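Local coordinates for protein 2-oxoglutarate-dependent dioxygenase DAO (Oryza sativa subsp. indica, PDB 6KUN) that probably catalyses the irreversible, iron- and 2-oxoglutarate-dependent oxidation of the auxin indole-3-acetic acid to inactive 2-oxoindole-3-acetic acid, helping to keep auxin levels balanced, at residues B[215-220]-B[227-232]; B[31-36]-B[191-196]; B[126-131]-B[177-182]. All blocks are in the same frame, centred on the assembly; numbering follows the deposited sequence.

Contact 1. Residues B[215-220]-B[227-232]. With AKG (2-oxoglutaric acid), chain G.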
loop_
_atom_site.group_PDB
_atom_site.type_symbol
_atom_site.label_atom_id
_atom_site.label_comp_id
_atom_site.label_asym_id
_atom_site.label_seq_id
_atom_site.Cartn_x
_atom_site.Cartn_y
_atom_site.Cartn_z
ATOM N N VAL B 215 5.237 -12.871 -20.256
ATOM C CA VAL B 215 5.859 -13.083 -21.566
ATOM C C VAL B 215 4.823 -12.846 -22.639
ATOM O O VAL B 215 3.700 -13.341 -22.542
ATOM C CB VAL B 215 6.424 -14.525 -21.683
ATOM C CG1 VAL B 215 7.036 -14.743 -23.069
ATOM C CG2 VAL B 215 7.421 -14.788 -20.558
ATOM N N GLY B 216 5.215 -12.145 -23.698
ATOM C CA GLY B 216 4.340 -11.846 -24.805
ATOM C C GLY B 216 4.714 -12.606 -26.073
ATOM O O GLY B 216 5.571 -13.487 -26.091
ATOM N N ASP B 217 4.030 -12.250 -27.155
ATOM C CA ASP B 217 4.119 -13.037 -28.395
ATOM C C ASP B 217 5.526 -13.008 -28.949
ATOM O O ASP B 217 6.054 -14.034 -29.357
ATOM C CB ASP B 217 3.152 -12.529 -29.452
ATOM C CG ASP B 217 1.691 -12.761 -29.102
ATOM O OD1 ASP B 217 1.363 -13.481 -28.144
ATOM O OD2 ASP B 217 0.843 -12.154 -29.843
ATOM N N VAL B 218 6.155 -11.827 -28.976
ATOM C CA VAL B 218 7.560 -11.735 -29.389
ATOM C C VAL B 218 8.483 -12.569 -28.507
ATOM O O VAL B 218 9.479 -13.135 -28.996
ATOM C CB VAL B 218 8.028 -10.282 -29.447
ATOM C CG1 VAL B 218 9.546 -10.229 -29.532
ATOM C CG2 VAL B 218 7.392 -9.553 -30.628
ATOM N N GLY B 219 8.170 -12.697 -27.218
ATOM C CA GLY B 219 8.938 -13.608 -26.379
ATOM C C GLY B 219 8.883 -15.051 -26.881
ATOM O O GLY B 219 9.911 -15.783 -26.880
ATOM N N GLN B 220 7.669 -15.502 -27.258
ATOM C CA GLN B 220 7.482 -16.860 -27.774
ATOM C C GLN B 220 8.236 -17.046 -29.082
ATOM O O GLN B 220 8.838 -18.086 -29.311
ATOM C CB GLN B 220 5.982 -17.123 -27.949
ATOM C CG GLN B 220 5.539 -18.149 -29.012
ATOM C CD GLN B 220 5.738 -19.599 -28.593
ATOM O OE1 GLN B 220 6.068 -19.911 -27.429
ATOM N NE2 GLN B 220 5.569 -20.490 -29.551
ATOM N N LEU B 227 9.533 -19.977 -24.556
ATOM C CA LEU B 227 8.876 -19.164 -23.517
ATOM C C LEU B 227 7.430 -18.942 -23.925
ATOM O O LEU B 227 7.165 -18.546 -25.072
ATOM C CB LEU B 227 9.578 -17.830 -23.329
ATOM C CG LEU B 227 11.075 -17.795 -23.045
ATOM C CD1 LEU B 227 11.557 -16.368 -23.015
ATOM C CD2 LEU B 227 11.398 -18.480 -21.771
ATOM N N HIS B 228 6.519 -19.189 -22.992
ATOM C CA HIS B 228 5.094 -19.200 -23.266
ATOM C C HIS B 228 4.529 -17.781 -23.249
ATOM O O HIS B 228 4.659 -17.072 -22.246
ATOM C CB HIS B 228 4.362 -20.030 -22.205
ATOM C CG HIS B 228 2.875 -20.066 -22.387
ATOM N ND1 HIS B 228 2.282 -20.595 -23.518
ATOM C CD2 HIS B 228 1.861 -19.617 -21.604
ATOM C CE1 HIS B 228 0.966 -20.487 -23.409
ATOM N NE2 HIS B 228 0.682 -19.915 -22.250
ATOM N N ASN B 229 3.850 -17.399 -24.330
ATOM C CA ASN B 229 3.151 -16.118 -24.373
ATOM C C ASN B 229 1.807 -16.288 -23.662
ATOM O O ASN B 229 0.898 -16.964 -24.157
ATOM C CB ASN B 229 2.983 -15.620 -25.801
ATOM C CG ASN B 229 2.449 -16.656 -26.738
ATOM O OD1 ASN B 229 2.721 -17.866 -26.599
ATOM N ND2 ASN B 229 1.699 -16.204 -27.731
ATOM N N VAL B 230 1.690 -15.676 -22.484
ATOM C CA VAL B 230 0.634 -16.032 -21.550
ATOM C C VAL B 230 -0.645 -15.285 -21.901
ATOM O O VAL B 230 -0.634 -14.083 -22.155
ATOM C CB VAL B 230 1.098 -15.749 -20.109
ATOM C CG1 VAL B 230 1.489 -14.239 -19.893
ATOM C CG2 VAL B 230 0.026 -16.160 -19.133
ATOM N N LYS B 231 -1.763 -16.006 -21.935
ATOM C CA LYS B 231 -3.055 -15.371 -22.087
ATOM C C LYS B 231 -3.486 -14.841 -20.731
ATOM O O LYS B 231 -3.331 -15.535 -19.714
ATOM C CB LYS B 231 -4.101 -16.315 -22.645
ATOM C CG LYS B 231 -3.807 -16.824 -24.051
ATOM C CD LYS B 231 -4.981 -17.685 -24.537
ATOM C CE LYS B 231 -4.792 -18.152 -25.985
ATOM N NZ LYS B 231 -5.917 -19.025 -26.423
ATOM N N HIS B 232 -4.003 -13.601 -20.735
ATOM C CA HIS B 232 -4.416 -12.974 -19.500
ATOM C C HIS B 232 -5.605 -12.059 -19.731
ATOM O O HIS B 232 -5.892 -11.617 -20.850
ATOM C CB HIS B 232 -3.279 -12.195 -18.803
ATOM C CG HIS B 232 -2.688 -11.087 -19.625
ATOM N ND1 HIS B 232 -1.782 -11.311 -20.636
ATOM C CD2 HIS B 232 -2.840 -9.745 -19.555
ATOM C CE1 HIS B 232 -1.421 -10.161 -21.169
ATOM N NE2 HIS B 232 -2.044 -9.194 -20.530
HETATM C C1 AKG G . -1.907 -5.934 -19.681
HETATM O O1 AKG G . -1.021 -5.879 -18.800
HETATM O O2 AKG G . -1.631 -5.900 -20.900
HETATM C C2 AKG G . -3.305 -6.041 -19.275
HETATM O O5 AKG G . -3.976 -6.995 -19.630
HETATM C C3 AKG G . -3.916 -4.962 -18.412
HETATM C C4 AKG G . -2.920 -4.547 -17.336
HETATM C C5 AKG G . -3.541 -3.487 -16.458
HETATM O O3 AKG G . -3.784 -3.769 -15.264
HETATM O O4 AKG G . -3.787 -2.368 -16.957
HETATM O O HOH W 1 1.158 -12.204 -22.827
#
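N229 reaches D217 with its amide nitrogen: ND2 donates to OD1 over 2.8 Å, nearly straight at 171°. The acceptor lies in the plane of the amide, but OD1 itself is met from above the carboxylate, whose plane stands 76° from that of the amide. N229 gets there with CG in the crowded position between backbone N and carbonyl carbon (chi1 48°), which sets its CB against O of G216 and its own OD1 beside CB of Q220. D217 is shared further: its OD1 also bonds T174, and its OD2 takes the hydroxyl of Y280 and a salt bridge from R284. Such company probably keeps the carboxylate ionised.

Next to this pair the backbones join, V230 N donating to V215 O at 3.1 Å in the carbonyl plane. A water bridges the junction, donating to V215 O (2.8 Å) and V230 O (2.7 Å). The same V230 O lies in the plane of the H232 ring and accepts a weak bond from H232 ND1 at 3.4 Å. NE2 of H232 lies 3.3 Å from O2 of 2-oxoglutarate, a weak bond; both together would need a doubly protonated ring. H232 is the predicted distal histidine of the His-X-Asp...His iron site, typical of the double-stranded beta-helix (jelly-roll) core of 2-oxoglutarate-dependent dioxygenases.

Contact 2. Residues B[31-36]-B[191-196]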
loop_
_atom_site.group_PDB
_atom_site.type_symbol
_atom_site.label_atom_id
_atom_site.label_comp_id
_atom_site.label_asym_id
_atom_site.label_seq_id
_atom_site.Cartn_x
_atom_site.Cartn_y
_atom_site.Cartn_z
ATOM N N LEU B 31 4.360 -21.352 -17.703
ATOM C CA LEU B 31 3.293 -20.398 -17.396
ATOM C C LEU B 31 3.367 -19.098 -18.187
ATOM O O LEU B 31 2.323 -18.496 -18.471
ATOM C CB LEU B 31 3.339 -20.020 -15.910
ATOM C CG LEU B 31 2.034 -19.809 -15.140
ATOM C CD1 LEU B 31 2.292 -19.017 -13.864
ATOM C CD2 LEU B 31 0.943 -19.154 -15.890
ATOM N N GLY B 32 4.566 -18.614 -18.503
ATOM C CA GLY B 32 4.680 -17.294 -19.112
ATOM C C GLY B 32 4.473 -16.132 -18.182
ATOM O O GLY B 32 4.327 -15.004 -18.669
ATOM N N CYS B 33 4.487 -16.362 -16.867
ATOM C CA CYS B 33 4.107 -15.371 -15.875
ATOM C C CYS B 33 4.824 -15.700 -14.576
ATOM O O CYS B 33 4.946 -16.871 -14.214
ATOM C CB CYS B 33 2.596 -15.350 -15.588
ATOM S SG CYS B 33 2.005 -14.045 -14.390
ATOM N N PHE B 34 5.338 -14.683 -13.910
ATOM C CA PHE B 34 5.993 -14.855 -12.627
ATOM C C PHE B 34 6.037 -13.522 -11.898
ATOM O O PHE B 34 5.912 -12.451 -12.509
ATOM C CB PHE B 34 7.400 -15.450 -12.778
ATOM C CG PHE B 34 8.364 -14.637 -13.617
ATOM C CD1 PHE B 34 8.371 -14.739 -14.998
ATOM C CD2 PHE B 34 9.325 -13.826 -13.018
ATOM C CE1 PHE B 34 9.265 -14.034 -15.776
ATOM C CE2 PHE B 34 10.243 -13.094 -13.833
ATOM C CZ PHE B 34 10.199 -13.212 -15.192
ATOM N N ARG B 35 6.212 -13.606 -10.581
ATOM C CA ARG B 35 6.432 -12.421 -9.746
ATOM C C ARG B 35 7.928 -12.176 -9.573
ATOM O O ARG B 35 8.716 -13.119 -9.553
ATOM C CB ARG B 35 5.790 -12.582 -8.374
ATOM C CG ARG B 35 4.332 -12.949 -8.374
ATOM C CD ARG B 35 3.680 -12.632 -7.018
ATOM N NE ARG B 35 2.759 -11.492 -7.116
ATOM C CZ ARG B 35 1.428 -11.588 -7.130
ATOM N NH1 ARG B 35 0.822 -12.770 -7.031
ATOM N NH2 ARG B 35 0.692 -10.489 -7.229
ATOM N N VAL B 36 8.325 -10.895 -9.443
ATOM C CA VAL B 36 9.723 -10.569 -9.127
ATOM C C VAL B 36 9.798 -9.810 -7.814
ATOM O O VAL B 36 9.109 -8.791 -7.631
ATOM C CB VAL B 36 10.459 -9.766 -10.215
ATOM C CG1 VAL B 36 10.767 -10.638 -11.408
ATOM C CG2 VAL B 36 9.697 -8.541 -10.618
ATOM N N LEU B 191 -6.393 -9.332 -12.032
ATOM C CA LEU B 191 -5.589 -9.944 -13.083
ATOM C C LEU B 191 -5.676 -11.454 -12.960
ATOM O O LEU B 191 -5.547 -12.016 -11.868
ATOM C CB LEU B 191 -4.128 -9.498 -13.014
ATOM C CG LEU B 191 -3.210 -10.092 -14.091
ATOM C CD1 LEU B 191 -3.538 -9.716 -15.524
ATOM C CD2 LEU B 191 -1.764 -9.718 -13.793
ATOM N N GLU B 192 -5.888 -12.111 -14.094
ATOM C CA GLU B 192 -5.966 -13.562 -14.141
ATOM C C GLU B 192 -5.160 -14.012 -15.354
ATOM O O GLU B 192 -5.148 -13.332 -16.393
ATOM C CB GLU B 192 -7.422 -14.019 -14.249
ATOM C CG GLU B 192 -8.314 -13.666 -13.034
ATOM C CD GLU B 192 -9.726 -14.205 -13.203
ATOM O OE1 GLU B 192 -10.061 -14.637 -14.327
ATOM O OE2 GLU B 192 -10.498 -14.200 -12.216
ATOM N N VAL B 193 -4.466 -15.113 -15.202
ATOM C CA VAL B 193 -3.698 -15.701 -16.299
ATOM C C VAL B 193 -4.174 -17.128 -16.543
ATOM O O VAL B 193 -4.562 -17.850 -15.621
ATOM C CB VAL B 193 -2.184 -15.695 -16.000
ATOM C CG1 VAL B 193 -1.695 -14.252 -15.781
ATOM C CG2 VAL B 193 -1.917 -16.553 -14.793
ATOM N N LEU B 194 -4.130 -17.521 -17.805
ATOM C CA LEU B 194 -4.464 -18.872 -18.221
ATOM C C LEU B 194 -3.271 -19.771 -17.964
ATOM O O LEU B 194 -2.343 -19.834 -18.775
ATOM C CB LEU B 194 -4.829 -18.884 -19.699
ATOM C CG LEU B 194 -5.544 -20.139 -20.173
ATOM C CD1 LEU B 194 -4.813 -21.402 -19.827
ATOM C CD2 LEU B 194 -6.922 -20.160 -19.534
ATOM N N ASP B 195 -3.311 -20.472 -16.821
ATOM C CA ASP B 195 -2.235 -21.340 -16.390
ATOM C C ASP B 195 -2.220 -22.567 -17.297
ATOM O O ASP B 195 -3.211 -23.313 -17.345
ATOM C CB ASP B 195 -2.468 -21.677 -14.910
ATOM C CG ASP B 195 -1.293 -22.425 -14.290
ATOM O OD1 ASP B 195 -0.761 -23.325 -14.969
ATOM O OD2 ASP B 195 -0.903 -22.091 -13.148
ATOM N N PRO B 196 -1.156 -22.782 -18.079
ATOM C CA PRO B 196 -1.128 -23.976 -18.940
ATOM C C PRO B 196 -1.485 -25.258 -18.219
ATOM O O PRO B 196 -2.283 -26.037 -18.743
ATOM C CB PRO B 196 0.317 -23.960 -19.470
ATOM C CG PRO B 196 0.595 -22.480 -19.595
ATOM C CD PRO B 196 0.054 -21.960 -18.278
#
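V193 splits its two methyls between two partners: with chi1 at -59°, CG1 is anti to the carbonyl carbon and CG2 sits in the crowded position between the backbone N and that carbon. C33 answers with SG anti to its backbone N (chi1 -177°), so that its sulfur and CG1 of V193 meet tip to tip at 4.0 Å. L31 has a chi1 of -142°, away from a staggered position, and sends CD2 across to CG2 of V193, also at 4.0 Å. CD2 of L31 also rests 3.9 Å from CA of D195 and 3.8 Å from CD of P196, whose ring lies crosswise to the leucine side chain.

The two strands belong to different sheets: 33-37, from the N-terminal region, extends the large mixed sheet of the jelly-roll core by pairing with 211-215, and 191-194 lies in the smaller one between 232-235 and 201-203. G32, with positive phi, ends the helix before it and turns the chain into its strand. V193 also touches H232, a predicted iron ligand. Toward P196, which is exposed and poorly ordered, the contact runs out to the surface, and D195 turns its OD1 to the backbone N of A197.

Contact 3. Residues B[126-131]-B[177-182]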
loop_
_atom_site.group_PDB
_atom_site.type_symbol
_atom_site.label_atom_id
_atom_site.label_comp_id
_atom_site.label_asym_id
_atom_site.label_seq_id
_atom_site.Cartn_x
_atom_site.Cartn_y
_atom_site.Cartn_z
ATOM N N SER B 126 15.055 0.172 -16.403
ATOM C CA SER B 126 16.196 -0.603 -15.928
ATOM C C SER B 126 15.757 -1.986 -15.446
ATOM O O SER B 126 16.446 -2.989 -15.690
ATOM C CB SER B 126 16.896 0.139 -14.784
ATOM O OG SER B 126 17.505 1.335 -15.235
ATOM N N LEU B 127 14.605 -2.047 -14.776
ATOM C CA LEU B 127 14.104 -3.316 -14.280
ATOM C C LEU B 127 13.825 -4.259 -15.436
ATOM O O LEU B 127 14.276 -5.399 -15.424
ATOM C CB LEU B 127 12.879 -3.104 -13.405
ATOM C CG LEU B 127 12.186 -4.336 -12.832
ATOM C CD1 LEU B 127 13.156 -5.211 -12.043
ATOM C CD2 LEU B 127 11.015 -3.913 -11.970
ATOM N N ILE B 128 13.115 -3.806 -16.465
ATOM C CA ILE B 128 12.678 -4.746 -17.492
ATOM C C ILE B 128 13.882 -5.190 -18.317
ATOM O O ILE B 128 13.923 -6.328 -18.776
ATOM C CB ILE B 128 11.558 -4.130 -18.336
ATOM C CG1 ILE B 128 10.704 -5.146 -19.098
ATOM C CG2 ILE B 128 12.129 -3.082 -19.298
ATOM C CD1 ILE B 128 10.760 -6.567 -18.647
ATOM N N VAL B 129 14.887 -4.327 -18.463
ATOM C CA VAL B 129 16.121 -4.727 -19.126
ATOM C C VAL B 129 16.845 -5.803 -18.305
ATOM O O VAL B 129 17.300 -6.809 -18.844
ATOM C CB VAL B 129 17.007 -3.498 -19.366
ATOM C CG1 VAL B 129 18.413 -3.893 -19.819
ATOM C CG2 VAL B 129 16.361 -2.576 -20.410
ATOM N N ASP B 130 16.931 -5.605 -16.986
ATOM C CA ASP B 130 17.545 -6.583 -16.094
ATOM C C ASP B 130 16.799 -7.917 -16.138
ATOM O O ASP B 130 17.415 -8.984 -16.289
ATOM C CB ASP B 130 17.602 -6.036 -14.660
ATOM C CG ASP B 130 18.335 -6.970 -13.692
ATOM O OD1 ASP B 130 19.428 -7.459 -14.029
ATOM O OD2 ASP B 130 17.821 -7.209 -12.588
ATOM N N VAL B 131 15.472 -7.865 -16.062
ATOM C CA VAL B 131 14.685 -9.077 -16.204
ATOM C C VAL B 131 14.940 -9.748 -17.560
ATOM O O VAL B 131 15.203 -10.958 -17.636
ATOM C CB VAL B 131 13.201 -8.761 -15.995
ATOM C CG1 VAL B 131 12.376 -10.012 -16.318
ATOM C CG2 VAL B 131 12.944 -8.296 -14.567
ATOM N N GLY B 177 4.318 -7.912 -27.462
ATOM C CA GLY B 177 5.734 -7.685 -27.291
ATOM C C GLY B 177 6.485 -8.821 -26.625
ATOM O O GLY B 177 5.994 -9.940 -26.482
ATOM N N PHE B 178 7.684 -8.490 -26.153
ATOM C CA PHE B 178 8.609 -9.481 -25.602
ATOM C C PHE B 178 8.279 -9.850 -24.160
ATOM O O PHE B 178 8.017 -11.036 -23.848
ATOM C CB PHE B 178 10.048 -8.910 -25.754
ATOM C CG PHE B 178 11.134 -9.819 -25.360
ATOM C CD1 PHE B 178 11.433 -10.956 -26.127
ATOM C CD2 PHE B 178 11.903 -9.559 -24.230
ATOM C CE1 PHE B 178 12.455 -11.822 -25.740
ATOM C CE2 PHE B 178 12.887 -10.433 -23.808
ATOM C CZ PHE B 178 13.183 -11.560 -24.590
ATOM N N LEU B 179 8.364 -8.861 -23.261
ATOM C CA LEU B 179 8.115 -9.025 -21.835
ATOM C C LEU B 179 7.398 -7.790 -21.329
ATOM O O LEU B 179 7.647 -6.687 -21.825
ATOM C CB LEU B 179 9.401 -9.138 -21.016
ATOM C CG LEU B 179 10.234 -10.396 -21.158
ATOM C CD1 LEU B 179 11.519 -10.247 -20.383
ATOM C CD2 LEU B 179 9.446 -11.600 -20.719
ATOM N N THR B 180 6.568 -7.964 -20.307
ATOM C CA THR B 180 5.867 -6.870 -19.672
ATOM C C THR B 180 6.046 -6.939 -18.169
ATOM O O THR B 180 5.861 -8.008 -17.582
ATOM C CB THR B 180 4.381 -6.912 -20.007
ATOM O OG1 THR B 180 4.231 -6.907 -21.421
ATOM C CG2 THR B 180 3.699 -5.650 -19.427
ATOM N N VAL B 181 6.391 -5.795 -17.540
ATOM C CA VAL B 181 6.475 -5.720 -16.093
ATOM C C VAL B 181 5.312 -4.870 -15.612
ATOM O O VAL B 181 5.172 -3.725 -16.039
ATOM C CB VAL B 181 7.810 -5.151 -15.586
ATOM C CG1 VAL B 181 7.844 -5.207 -14.055
ATOM C CG2 VAL B 181 8.954 -5.917 -16.142
ATOM N N LEU B 182 4.511 -5.416 -14.699
ATOM C CA LEU B 182 3.287 -4.780 -14.224
ATOM C C LEU B 182 3.398 -4.510 -12.724
ATOM O O LEU B 182 3.900 -5.350 -11.969
ATOM C CB LEU B 182 2.061 -5.695 -14.478
ATOM C CG LEU B 182 1.763 -6.237 -15.870
ATOM C CD1 LEU B 182 0.646 -7.278 -15.770
ATOM C CD2 LEU B 182 1.372 -5.135 -16.821
#
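Two rows of apolar knobs face each other where helix 126-131, part of the long helix 111-138, lies across strand 179-182 with their axes 8.9 Å apart and their directions 133° from one another. I128 is the central bump of the helix. With CG1 anti to its backbone N (chi1 -160°), its side chain lies over the dip between L179 and V181, the two strand residues that point at the helix, and touches both. The side chains of I128 and V181 run alongside one another, head to tail.

The rims of that dip meet the other two helix residues. At one end L127 stands across V181 at about a right angle, CD2 of L127 to CG1 of V181 at 4.0 Å; V181 holds CG1 anti to its backbone N, chi1 -176°, while its CG2 serves I128. At the other end L179 carries CD1 obliquely to CG1 of V131, 4.2 Å away. L127 and V131, one helical turn apart, form a ridge with I128 beside it.

T180, between the two inward residues, points away from the helix, and its OG1 bonds OD2 of D175, a predicted iron ligand. L249 pairs with both F178 and L179 in a classic beta bulge. The interface itself consists of aliphatic carbon alone, so shape and burial hold the helix on the main sheet.

How the contacts relate
Contacts 1 and 3 are buried, whereas contact 2 begins in the core and ends at an exposed proline. Only contact 1 has hydrogen bonds between its segments; it also includes H232, a predicted iron ligand. Contacts 2 and 3 are greasy, one between the two sheets, the other between a helix and the large sheet. The elements interlock through V215, whose N probably bonds G32 O of contact 2, and through G216, whose N probably bonds F178 O of contact 3. K231 O and L194 N likewise tie contacts 1 and 2. Between contacts 2 and 3 the links are apolar: L191 meets L182, and F34 reaches V131.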